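Local coordinates for cellulase (Soil metagenome, PDB 5I2U), which probably hydrolyses the beta-1,4-glucosidic bonds of cellulose as a salt-tolerant TIM-barrel glycoside hydrolase of family 5, at residues M221-A226 and S249-S254; W231-T236 and K268-W273; T141-M146 and V156-W161; E137-F142 and E177-V182. All blocks are in the same frame, centred on the assembly; numbering follows the deposited sequence.

Contact 1: M221-A226 and S249-S254; sequences MHFYAA and SECGGS
Glu250 is gripped from the neighbouring strand by two aromatic side chains, Tyr224 and His222. Tyr224 OH donates to Glu250 OE2 over 2.6 Å, reaching the anti side of that oxygen, while Glu250 CB lies over the middle of the imidazole, 3.3 Å from the His222 ring centroid. An extended chain, with CG anti to the backbone N (chi1 -166°), carries the carboxylate past the imidazole to the hydroxyl; Arg89 pairs with OE1. One shell out, His222 NE2 donates in its ring plane to Ser249 OG at 2.8 Å, fairly straight (159°), and ND1 bonds Glu163; Ser249 OG also bonds Glu159. Replacing His222 with alanine would probably cost Ser249 and Glu163 one partner each and strip the flank of Glu250 of its flat support. Gly252 N bonds Phe223 O (3.0 Å) and Gly252 O receives Ala225 N (2.8 Å), the pattern of parallel strands; the glycine lets the Tyr224 ring lie over its backbone, where a CB would clash. Glu250 lies near the C-terminal end of the seventh barrel strand, consistent with the nucleophile position of family 5 enzymes. On the sheet's other face, Cys251 CB sits over the Phe223 ring, 3.5 Å from its centroid. That face meets the outer helices: Phe223 stacks on Tyr270 and Cys251 touches Trp267, both of helix 264-276, while Met221 reaches Leu232 of the crossover helix 230-241.

Contact 2: W231-T236 and K268-W273; sequences WLRDRT and KTYVDW
Arg233 lies against the faces of two rings, Tyr270 and Trp273, and offers a face of its own guanidinium to Thr269. Over the Tyr270 ring stands NH1, 3.2 Å from Tyr270 CE2; the guanidinium is steeply turned, its plane 75° from that of the phenol, so an edge rather than a flat side meets the aromatic face. The pair is a cation-pi contact, with Arg233 CZ 4.5 Å from the Tyr270 centroid. Thr269 CG2 covers one guanidinium face, 3.7 Å from Arg233 CZ. The aliphatic part of the arginine spreads over the indole: Arg233 CG is 3.8 Å from the centroid of the six-membered ring of Trp273, and a bend at chi3 (-70°) then turns the charged end up to the phenol. At the indole edge, Thr236 CG2 approaches Trp273 CH2 to 3.7 Å. The polar ends are held elsewhere, Tyr270 OH by His228 O and Trp273 NE1 by Asp237. With an alanine in place of Trp273, the stem of Arg233 would probably lose its floor, a gap would open beside Thr236, and Asp237 would be left without its indole N-H. The two helix segments run almost parallel, 12° apart and with axes 11.7 Å from each other, as adjacent outer helices of the barrel. Beneath them lies strand 217-224, whose Met221 touches Leu232, Thr236 and Trp273.

Contact 3: T141-M146 and V156-W161; sequences TFFAGM and VIYEIW
The side chains of Phe143 and Tyr158 pass alongside each other, pointing opposite ways. Their ring planes are almost perpendicular (87°), centroids 5.9 Å apart, and the rings meet obliquely, Phe143 CD1 against Tyr158 CD1 at 3.8 Å. The helix segment and the strand that carry them run antiparallel, 174° apart. The far rim of the phenylalanine dips to the strand backbone. There Phe143 CZ comes within 3.5 Å of Glu159 O, the carbonyl oxygen lying near the ring plane, where the weakly positive C-H edge would probably suit it. Ile160 CG2 lies over one ring face, 4.0 Å from Phe143 CE2, and Phe142 CD2 of the same helix sits over the opposite one, so the ring is sandwiched flat. Phe143 owes its reach to a CG set beside the backbone N (chi1 -80°). Further along, the phenol ring extends beneath the helix, Tyr158 CE1 lying 4.3 Å from Met146 CB. Its hydroxyl bonds Asp187, a ligand of the bound magnesium ion, which makes Tyr158 a second-shell residue of that site. Alternation along the strand sends Glu159 the other way, to Arg89 and Ser249 in the barrel interior. The arrangement closes the beta-alpha-beta unit of strand 124-130, helix 136-150 and strand 156-159: the helix packs outside the barrel, strands 124-130 and 192-194 flank strand 156-159, and Ile183 of helix 169-186 touches both Phe143 and Tyr158.

Contact 4: E137-F142 and E177-V182; sequences EEAKTF and EEVIAV
Lys140 reaches across to Glu178 and forms the salt bridge of this helix pair, NZ donating to Glu178 OE1 at 2.9 Å. The ammonium approaches from above the carboxylate, 37° out of its plane. With CG beside the backbone N (chi1 -69°) and the rest of the chain extended, the lysine spans the groove, and its CE rests 3.5 Å from Glu178 CB before the charges meet. The helices are successive members of the outer layer of the TIM barrel, following its third and fourth strands; their segments run nearly parallel, crossing at -17° with axes 9.2 Å apart. Within the helices, Glu138 O accepts from Phe142 N and Glu177 O from Ala181 N. Glu137 O takes two donors from Thr141, the backbone N at 3.1 Å and OG1 at 2.7 Å, which arrive from opposite faces of the carbonyl plane; the second ties the threonine hydroxyl back onto its own helix. Beneath the ion pair the contact is apolar: Val182 CG2 packs 3.9 Å from Lys140 CG, and Val179 CG2 lies equally far from Ala139 CB. On the barrel side, Ala139 touches Phe129 of strand 124-130, and Val179 rests on Phe143 and Ile160.

In the fold
Two neighbourhoods of one eight-stranded barrel are sampled here. Contacts 3 and 4, with centres 8 Å apart, come first along the chain, starting from the same helix 136-150 and sharing Thr141 and Phe142; helix 169-186 follows strand 156-159 directly. Contacts 1 and 2 come later, 10 Å apart, and interleave as strand 217-224, helix 230-241, strand 246-252 and helix 264-276, touching where Phe223 meets Tyr270. Contacts 1 and 3 lie on opposite sides of the chain's centre, about 23 Å between centres. The same strand-helix layering recurs at both places, and the side chains of Ser249 and Glu159 meet inside the barrel, consistent with the active-site end of a family 5 cellulase.

Contact 1: M221-A226 and S249-S254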
# COMPACT_ATOMS: atom_id res chain seq x y z
N MET A 221 -6.96 -4.25 3.01
CA MET A 221 -6.92 -5.67 3.32
C MET A 221 -5.54 -6.18 2.94
O MET A 221 -5.06 -5.84 1.87
CB MET A 221 -8.02 -6.43 2.56
CG MET A 221 -8.21 -7.87 3.01
SD MET A 221 -7.17 -9.07 2.14
CE MET A 221 -7.99 -9.13 0.54
N HIS A 222 -4.92 -6.95 3.82
CA HIS A 222 -3.62 -7.58 3.55
C HIS A 222 -3.73 -9.11 3.57
O HIS A 222 -4.29 -9.68 4.50
CB HIS A 222 -2.58 -7.14 4.58
CG HIS A 222 -2.21 -5.69 4.49
ND1 HIS A 222 -1.21 -5.15 5.26
CD2 HIS A 222 -2.68 -4.68 3.73
CE1 HIS A 222 -1.08 -3.86 4.98
NE2 HIS A 222 -1.97 -3.55 4.05
N PHE A 223 -3.21 -9.75 2.53
CA PHE A 223 -3.17 -11.21 2.48
C PHE A 223 -1.79 -11.71 2.08
O PHE A 223 -1.07 -11.04 1.36
CB PHE A 223 -4.23 -11.75 1.51
CG PHE A 223 -3.91 -11.51 0.06
CD1 PHE A 223 -3.07 -12.38 -0.63
CD2 PHE A 223 -4.44 -10.42 -0.60
CE1 PHE A 223 -2.75 -12.14 -1.96
CE2 PHE A 223 -4.13 -10.19 -1.93
CZ PHE A 223 -3.29 -11.05 -2.61
N TYR A 224 -1.48 -12.93 2.51
CA TYR A 224 -0.26 -13.65 2.19
C TYR A 224 -0.73 -15.03 1.80
O TYR A 224 -1.26 -15.78 2.62
CB TYR A 224 0.73 -13.63 3.36
CG TYR A 224 1.40 -12.29 3.38
CD1 TYR A 224 0.78 -11.19 3.97
CD2 TYR A 224 2.59 -12.08 2.68
CE1 TYR A 224 1.36 -9.92 3.92
CE2 TYR A 224 3.18 -10.83 2.64
CZ TYR A 224 2.56 -9.75 3.26
OH TYR A 224 3.14 -8.51 3.22
N ALA A 225 -0.57 -15.33 0.51
CA ALA A 225 -1.31 -16.41 -0.14
C ALA A 225 -1.02 -17.82 0.39
O ALA A 225 -1.89 -18.70 0.29
CB ALA A 225 -1.10 -16.35 -1.65
N ALA A 226 0.16 -18.03 0.96
CA ALA A 226 0.52 -19.35 1.51
C ALA A 226 -0.05 -19.61 2.92
O ALA A 226 0.05 -20.72 3.42
CB ALA A 226 2.03 -19.53 1.50
N SER A 249 -3.45 -2.83 0.07
CA SER A 249 -2.25 -1.98 0.11
C SER A 249 -0.98 -2.80 0.38
O SER A 249 0.14 -2.28 0.24
CB SER A 249 -2.41 -0.86 1.15
OG SER A 249 -2.58 -1.38 2.44
N GLU A 250 -1.15 -4.06 0.76
CA GLU A 250 -0.01 -4.95 0.92
C GLU A 250 -0.44 -6.39 0.76
O GLU A 250 -1.44 -6.80 1.35
CB GLU A 250 0.58 -4.78 2.31
CG GLU A 250 1.95 -5.40 2.49
CD GLU A 250 2.38 -5.33 3.92
OE1 GLU A 250 2.63 -4.20 4.41
OE2 GLU A 250 2.46 -6.40 4.55
N CYS A 251 0.29 -7.13 -0.06
CA CYS A 251 0.05 -8.56 -0.19
C CYS A 251 1.26 -9.29 -0.71
O CYS A 251 2.19 -8.69 -1.26
CB CYS A 251 -1.16 -8.84 -1.11
SG CYS A 251 -1.00 -8.35 -2.84
N GLY A 252 1.22 -10.60 -0.57
CA GLY A 252 2.27 -11.46 -1.12
C GLY A 252 1.91 -12.91 -1.32
O GLY A 252 0.82 -13.37 -0.93
N GLY A 253 2.82 -13.62 -1.97
CA GLY A 253 2.69 -15.05 -2.24
C GLY A 253 3.32 -15.91 -1.18
O GLY A 253 3.03 -17.11 -1.09
N SER A 254 4.17 -15.30 -0.36
CA SER A 254 4.83 -15.99 0.75
C SER A 254 3.83 -16.33 1.89
O SER A 254 2.62 -16.11 1.75
CB SER A 254 5.96 -15.11 1.30
OG SER A 254 5.42 -13.99 2.02

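Contact 2: W231-T236 and K268-W273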
# COMPACT_ATOMS: atom_id res chain seq x y z
N TRP A 231 -11.40 -18.07 3.30
CA TRP A 231 -12.22 -17.27 4.21
C TRP A 231 -12.01 -15.75 4.06
O TRP A 231 -12.99 -14.99 4.02
CB TRP A 231 -12.01 -17.69 5.67
CG TRP A 231 -10.61 -17.57 6.20
CD1 TRP A 231 -9.63 -18.53 6.18
CD2 TRP A 231 -10.04 -16.44 6.88
NE1 TRP A 231 -8.49 -18.06 6.78
CE2 TRP A 231 -8.71 -16.78 7.22
CE3 TRP A 231 -10.52 -15.17 7.22
CZ2 TRP A 231 -7.85 -15.90 7.88
CZ3 TRP A 231 -9.66 -14.28 7.88
CH2 TRP A 231 -8.35 -14.66 8.21
N LEU A 232 -10.76 -15.32 3.92
CA LEU A 232 -10.42 -13.90 3.86
C LEU A 232 -10.98 -13.21 2.60
O LEU A 232 -11.43 -12.06 2.66
CB LEU A 232 -8.90 -13.72 3.96
CG LEU A 232 -8.31 -12.30 4.01
CD1 LEU A 232 -9.03 -11.39 4.99
CD2 LEU A 232 -6.82 -12.35 4.35
N ARG A 233 -10.97 -13.93 1.47
CA ARG A 233 -11.62 -13.46 0.24
C ARG A 233 -13.15 -13.35 0.39
O ARG A 233 -13.76 -12.41 -0.13
CB ARG A 233 -11.32 -14.40 -0.92
CG ARG A 233 -9.88 -14.42 -1.38
CD ARG A 233 -9.76 -15.13 -2.72
NE ARG A 233 -10.01 -16.57 -2.61
CZ ARG A 233 -9.09 -17.51 -2.35
NH1 ARG A 233 -7.81 -17.20 -2.15
NH2 ARG A 233 -9.48 -18.79 -2.28
N ASP A 234 -13.73 -14.33 1.09
CA ASP A 234 -15.18 -14.37 1.34
C ASP A 234 -15.61 -13.26 2.29
O ASP A 234 -16.61 -12.57 2.04
CB ASP A 234 -15.60 -15.73 1.94
CG ASP A 234 -15.42 -16.88 0.97
OD1 ASP A 234 -15.62 -16.70 -0.25
OD2 ASP A 234 -15.13 -18.00 1.44
N ARG A 235 -14.84 -13.09 3.37
CA ARG A 235 -15.02 -11.95 4.27
C ARG A 235 -14.91 -10.61 3.54
O ARG A 235 -15.73 -9.73 3.76
CB ARG A 235 -13.99 -11.98 5.39
CG ARG A 235 -14.18 -10.86 6.39
CD ARG A 235 -13.15 -10.94 7.50
NE ARG A 235 -13.37 -12.09 8.36
CZ ARG A 235 -12.64 -12.36 9.44
NH1 ARG A 235 -11.63 -11.57 9.81
NH2 ARG A 235 -12.93 -13.45 10.17
N THR A 236 -13.90 -10.48 2.68
CA THR A 236 -13.72 -9.24 1.92
C THR A 236 -14.90 -9.00 0.97
O THR A 236 -15.42 -7.88 0.92
CB THR A 236 -12.37 -9.24 1.16
OG1 THR A 236 -11.29 -9.32 2.12
CG2 THR A 236 -12.20 -7.98 0.34
N LYS A 268 -1.98 -16.90 -7.76
CA LYS A 268 -2.84 -16.76 -8.94
C LYS A 268 -4.33 -16.65 -8.59
O LYS A 268 -5.05 -15.89 -9.25
CB LYS A 268 -2.64 -17.90 -9.93
CG LYS A 268 -3.63 -17.84 -11.09
CD LYS A 268 -3.11 -18.46 -12.37
CE LYS A 268 -4.15 -18.37 -13.47
NZ LYS A 268 -3.91 -19.39 -14.53
N THR A 269 -4.79 -17.43 -7.61
CA THR A 269 -6.21 -17.44 -7.21
C THR A 269 -6.60 -16.06 -6.68
O THR A 269 -7.60 -15.48 -7.11
CB THR A 269 -6.47 -18.50 -6.13
OG1 THR A 269 -6.13 -19.79 -6.64
CG2 THR A 269 -7.93 -18.48 -5.68
N TYR A 270 -5.77 -15.52 -5.79
CA TYR A 270 -5.98 -14.18 -5.24
C TYR A 270 -5.95 -13.09 -6.29
O TYR A 270 -6.85 -12.25 -6.35
CB TYR A 270 -4.95 -13.87 -4.14
CG TYR A 270 -5.36 -14.26 -2.74
CD1 TYR A 270 -6.21 -13.44 -2.00
CD2 TYR A 270 -4.87 -15.42 -2.13
CE1 TYR A 270 -6.57 -13.77 -0.71
CE2 TYR A 270 -5.23 -15.75 -0.84
CZ TYR A 270 -6.08 -14.92 -0.13
OH TYR A 270 -6.45 -15.24 1.15
N VAL A 271 -4.94 -13.10 -7.15
CA VAL A 271 -4.85 -12.08 -8.20
C VAL A 271 -6.05 -12.13 -9.15
O VAL A 271 -6.63 -11.09 -9.48
CB VAL A 271 -3.53 -12.14 -8.99
CG1 VAL A 271 -3.54 -11.17 -10.17
CG2 VAL A 271 -2.37 -11.80 -8.06
N ASP A 272 -6.45 -13.33 -9.56
CA ASP A 272 -7.61 -13.50 -10.44
C ASP A 272 -8.89 -13.01 -9.76
O ASP A 272 -9.73 -12.36 -10.39
CB ASP A 272 -7.76 -14.96 -10.90
CG ASP A 272 -6.79 -15.34 -12.02
OD1 ASP A 272 -6.09 -14.46 -12.58
OD2 ASP A 272 -6.72 -16.53 -12.36
N TRP A 273 -9.03 -13.32 -8.47
CA TRP A 273 -10.16 -12.85 -7.67
C TRP A 273 -10.18 -11.32 -7.59
O TRP A 273 -11.22 -10.71 -7.81
CB TRP A 273 -10.12 -13.50 -6.27
CG TRP A 273 -11.00 -12.84 -5.28
CD1 TRP A 273 -12.36 -12.95 -5.19
CD2 TRP A 273 -10.59 -11.96 -4.23
NE1 TRP A 273 -12.82 -12.19 -4.14
CE2 TRP A 273 -11.76 -11.57 -3.53
CE3 TRP A 273 -9.35 -11.45 -3.81
CZ2 TRP A 273 -11.72 -10.70 -2.44
CZ3 TRP A 273 -9.31 -10.59 -2.73
CH2 TRP A 273 -10.48 -10.22 -2.05

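Contact 3: T141-M146 and V156-W161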
# COMPACT_ATOMS: atom_id res chain seq x y z
N THR A 141 0.51 14.78 13.08
CA THR A 141 1.54 15.75 12.72
C THR A 141 2.21 15.41 11.42
O THR A 141 2.51 16.29 10.63
CB THR A 141 2.62 15.81 13.80
OG1 THR A 141 2.00 15.72 15.08
CG2 THR A 141 3.49 17.05 13.71
N PHE A 142 2.47 14.11 11.21
CA PHE A 142 3.09 13.62 9.99
C PHE A 142 2.17 13.87 8.79
O PHE A 142 2.59 14.45 7.78
CB PHE A 142 3.42 12.12 10.09
CG PHE A 142 3.89 11.53 8.79
CD1 PHE A 142 5.10 11.93 8.22
CD2 PHE A 142 3.09 10.62 8.09
CE1 PHE A 142 5.52 11.42 7.02
CE2 PHE A 142 3.52 10.10 6.87
CZ PHE A 142 4.75 10.50 6.35
N PHE A 143 0.92 13.44 8.90
CA PHE A 143 0.02 13.55 7.75
C PHE A 143 -0.39 14.99 7.43
O PHE A 143 -0.60 15.31 6.27
CB PHE A 143 -1.18 12.59 7.88
CG PHE A 143 -0.85 11.17 7.50
CD1 PHE A 143 -0.49 10.88 6.19
CD2 PHE A 143 -0.87 10.14 8.43
CE1 PHE A 143 -0.15 9.58 5.82
CE2 PHE A 143 -0.54 8.84 8.07
CZ PHE A 143 -0.18 8.57 6.76
N ALA A 144 -0.47 15.85 8.46
CA ALA A 144 -0.65 17.29 8.25
C ALA A 144 0.46 17.88 7.39
O ALA A 144 0.20 18.62 6.43
CB ALA A 144 -0.74 18.03 9.58
N GLY A 145 1.70 17.50 7.69
CA GLY A 145 2.86 17.95 6.92
C GLY A 145 2.87 17.39 5.52
O GLY A 145 3.20 18.09 4.57
N MET A 146 2.53 16.11 5.38
CA MET A 146 2.42 15.47 4.07
C MET A 146 1.26 16.06 3.27
O MET A 146 1.39 16.30 2.07
CB MET A 146 2.26 13.95 4.20
CG MET A 146 3.49 13.19 4.67
SD MET A 146 4.92 13.22 3.57
CE MET A 146 5.92 14.47 4.38
N VAL A 156 -0.84 11.25 -4.98
CA VAL A 156 -0.61 10.91 -3.58
C VAL A 156 -1.83 10.27 -2.94
O VAL A 156 -2.92 10.82 -3.00
CB VAL A 156 -0.16 12.15 -2.81
CG1 VAL A 156 -0.06 11.89 -1.32
CG2 VAL A 156 1.19 12.62 -3.38
N ILE A 157 -1.61 9.07 -2.38
CA ILE A 157 -2.57 8.36 -1.55
C ILE A 157 -1.97 8.24 -0.14
O ILE A 157 -0.78 7.95 -0.00
CB ILE A 157 -2.85 6.94 -2.12
CG1 ILE A 157 -3.43 7.04 -3.53
CG2 ILE A 157 -3.79 6.13 -1.21
CD1 ILE A 157 -3.49 5.73 -4.27
N TYR A 158 -2.78 8.44 0.88
CA TYR A 158 -2.35 8.30 2.28
C TYR A 158 -2.82 6.97 2.84
O TYR A 158 -3.96 6.56 2.59
CB TYR A 158 -2.96 9.42 3.14
CG TYR A 158 -2.76 10.80 2.57
CD1 TYR A 158 -1.51 11.43 2.61
CD2 TYR A 158 -3.82 11.49 1.97
CE1 TYR A 158 -1.33 12.71 2.08
CE2 TYR A 158 -3.66 12.76 1.45
CZ TYR A 158 -2.41 13.37 1.50
OH TYR A 158 -2.26 14.63 0.97
N GLU A 159 -1.94 6.29 3.58
CA GLU A 159 -2.33 5.07 4.28
C GLU A 159 -1.98 5.26 5.75
O GLU A 159 -0.82 5.20 6.14
CB GLU A 159 -1.63 3.87 3.69
CG GLU A 159 -2.12 2.56 4.29
CD GLU A 159 -1.42 1.35 3.74
OE1 GLU A 159 -0.62 1.51 2.80
OE2 GLU A 159 -1.70 0.23 4.24
N ILE A 160 -3.01 5.45 6.55
CA ILE A 160 -2.84 6.08 7.86
C ILE A 160 -2.37 5.16 8.99
O ILE A 160 -1.89 5.64 10.02
CB ILE A 160 -4.10 6.89 8.27
CG1 ILE A 160 -5.34 6.00 8.46
CG2 ILE A 160 -4.39 7.95 7.22
CD1 ILE A 160 -6.48 6.72 9.14
N TRP A 161 -2.50 3.85 8.81
CA TRP A 161 -2.07 2.90 9.82
C TRP A 161 -1.92 1.53 9.18
O TRP A 161 -2.92 0.82 8.99
CB TRP A 161 -3.08 2.86 10.97
CG TRP A 161 -2.67 2.07 12.17
CD1 TRP A 161 -1.59 1.23 12.29
CD2 TRP A 161 -3.35 2.03 13.42
NE1 TRP A 161 -1.56 0.67 13.53
CE2 TRP A 161 -2.63 1.14 14.25
CE3 TRP A 161 -4.50 2.64 13.91
CZ2 TRP A 161 -3.01 0.87 15.57
CZ3 TRP A 161 -4.90 2.36 15.23
CH2 TRP A 161 -4.15 1.48 16.04

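Contact 4: E137-F142 and E177-V182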
# COMPACT_ATOMS: atom_id res chain seq x y z
N GLU A 137 -0.91 10.98 17.77
CA GLU A 137 -0.41 12.35 17.65
C GLU A 137 0.70 12.46 16.60
O GLU A 137 0.79 13.48 15.90
CB GLU A 137 0.06 12.86 19.04
CG GLU A 137 0.25 14.37 19.26
CD GLU A 137 -0.87 15.19 18.63
OE1 GLU A 137 -1.92 15.28 19.30
OE2 GLU A 137 -0.73 15.71 17.49
N GLU A 138 1.50 11.41 16.46
CA GLU A 138 2.58 11.37 15.46
C GLU A 138 1.97 11.32 14.06
O GLU A 138 2.46 11.98 13.12
CB GLU A 138 3.52 10.15 15.63
CG GLU A 138 3.65 9.45 16.99
CD GLU A 138 4.25 10.21 18.16
OE1 GLU A 138 4.68 11.37 18.02
OE2 GLU A 138 4.28 9.57 19.25
N ALA A 139 0.92 10.49 13.92
CA ALA A 139 0.19 10.35 12.66
C ALA A 139 -0.42 11.69 12.21
O ALA A 139 -0.25 12.09 11.05
CB ALA A 139 -0.89 9.29 12.76
N LYS A 140 -1.07 12.40 13.14
CA LYS A 140 -1.65 13.70 12.82
C LYS A 140 -0.62 14.71 12.38
O LYS A 140 -0.83 15.43 11.41
CB LYS A 140 -2.42 14.27 14.02
CG LYS A 140 -3.69 13.51 14.36
CD LYS A 140 -4.18 13.87 15.76
CE LYS A 140 -5.59 13.36 15.98
NZ LYS A 140 -6.15 13.73 17.31
N THR A 141 0.51 14.78 13.08
CA THR A 141 1.54 15.75 12.72
C THR A 141 2.21 15.41 11.42
O THR A 141 2.51 16.29 10.63
CB THR A 141 2.62 15.81 13.80
OG1 THR A 141 2.00 15.72 15.08
CG2 THR A 141 3.49 17.05 13.71
N PHE A 142 2.47 14.11 11.21
CA PHE A 142 3.09 13.62 9.99
C PHE A 142 2.17 13.87 8.79
O PHE A 142 2.59 14.45 7.78
CB PHE A 142 3.42 12.12 10.09
CG PHE A 142 3.89 11.53 8.79
CD1 PHE A 142 5.10 11.93 8.22
CD2 PHE A 142 3.09 10.62 8.09
CE1 PHE A 142 5.52 11.42 7.02
CE2 PHE A 142 3.52 10.10 6.87
CZ PHE A 142 4.75 10.50 6.35
N GLU A 177 -10.88 8.44 12.28
CA GLU A 177 -11.71 9.67 12.25
C GLU A 177 -10.86 10.90 12.54
O GLU A 177 -10.90 11.89 11.81
CB GLU A 177 -12.88 9.59 13.25
CG GLU A 177 -14.02 8.67 12.82
CD GLU A 177 -14.96 8.24 13.95
OE1 GLU A 177 -14.62 8.36 15.15
OE2 GLU A 177 -16.07 7.76 13.62
N GLU A 178 -10.05 10.82 13.60
CA GLU A 178 -9.22 11.95 14.02
C GLU A 178 -8.10 12.32 13.04
O GLU A 178 -7.87 13.50 12.79
CB GLU A 178 -8.65 11.69 15.41
CG GLU A 178 -9.70 11.82 16.50
CD GLU A 178 -9.16 11.57 17.90
OE1 GLU A 178 -7.94 11.65 18.11
OE2 GLU A 178 -9.98 11.31 18.81
N VAL A 179 -7.44 11.32 12.46
CA VAL A 179 -6.39 11.56 11.45
C VAL A 179 -7.00 12.02 10.13
O VAL A 179 -6.47 12.95 9.49
CB VAL A 179 -5.51 10.30 11.24
CG1 VAL A 179 -4.54 10.49 10.08
CG2 VAL A 179 -4.74 9.98 12.52
N ILE A 180 -8.09 11.37 9.72
CA ILE A 180 -8.83 11.80 8.52
C ILE A 180 -9.26 13.26 8.64
O ILE A 180 -9.13 14.04 7.69
CB ILE A 180 -10.08 10.91 8.24
CG1 ILE A 180 -9.64 9.52 7.72
CG2 ILE A 180 -11.04 11.54 7.23
CD1 ILE A 180 -10.70 8.45 7.88
N ALA A 181 -9.78 13.62 9.82
CA ALA A 181 -10.20 15.01 10.10
C ALA A 181 -9.08 16.00 9.84
O ALA A 181 -9.29 17.00 9.18
CB ALA A 181 -10.71 15.16 11.53
N VAL A 182 -7.88 15.67 10.32
CA VAL A 182 -6.71 16.53 10.08
C VAL A 182 -6.34 16.60 8.60
O VAL A 182 -6.03 17.67 8.10
CB VAL A 182 -5.48 16.08 10.88
CG1 VAL A 182 -4.25 16.89 10.49
CG2 VAL A 182 -5.73 16.21 12.38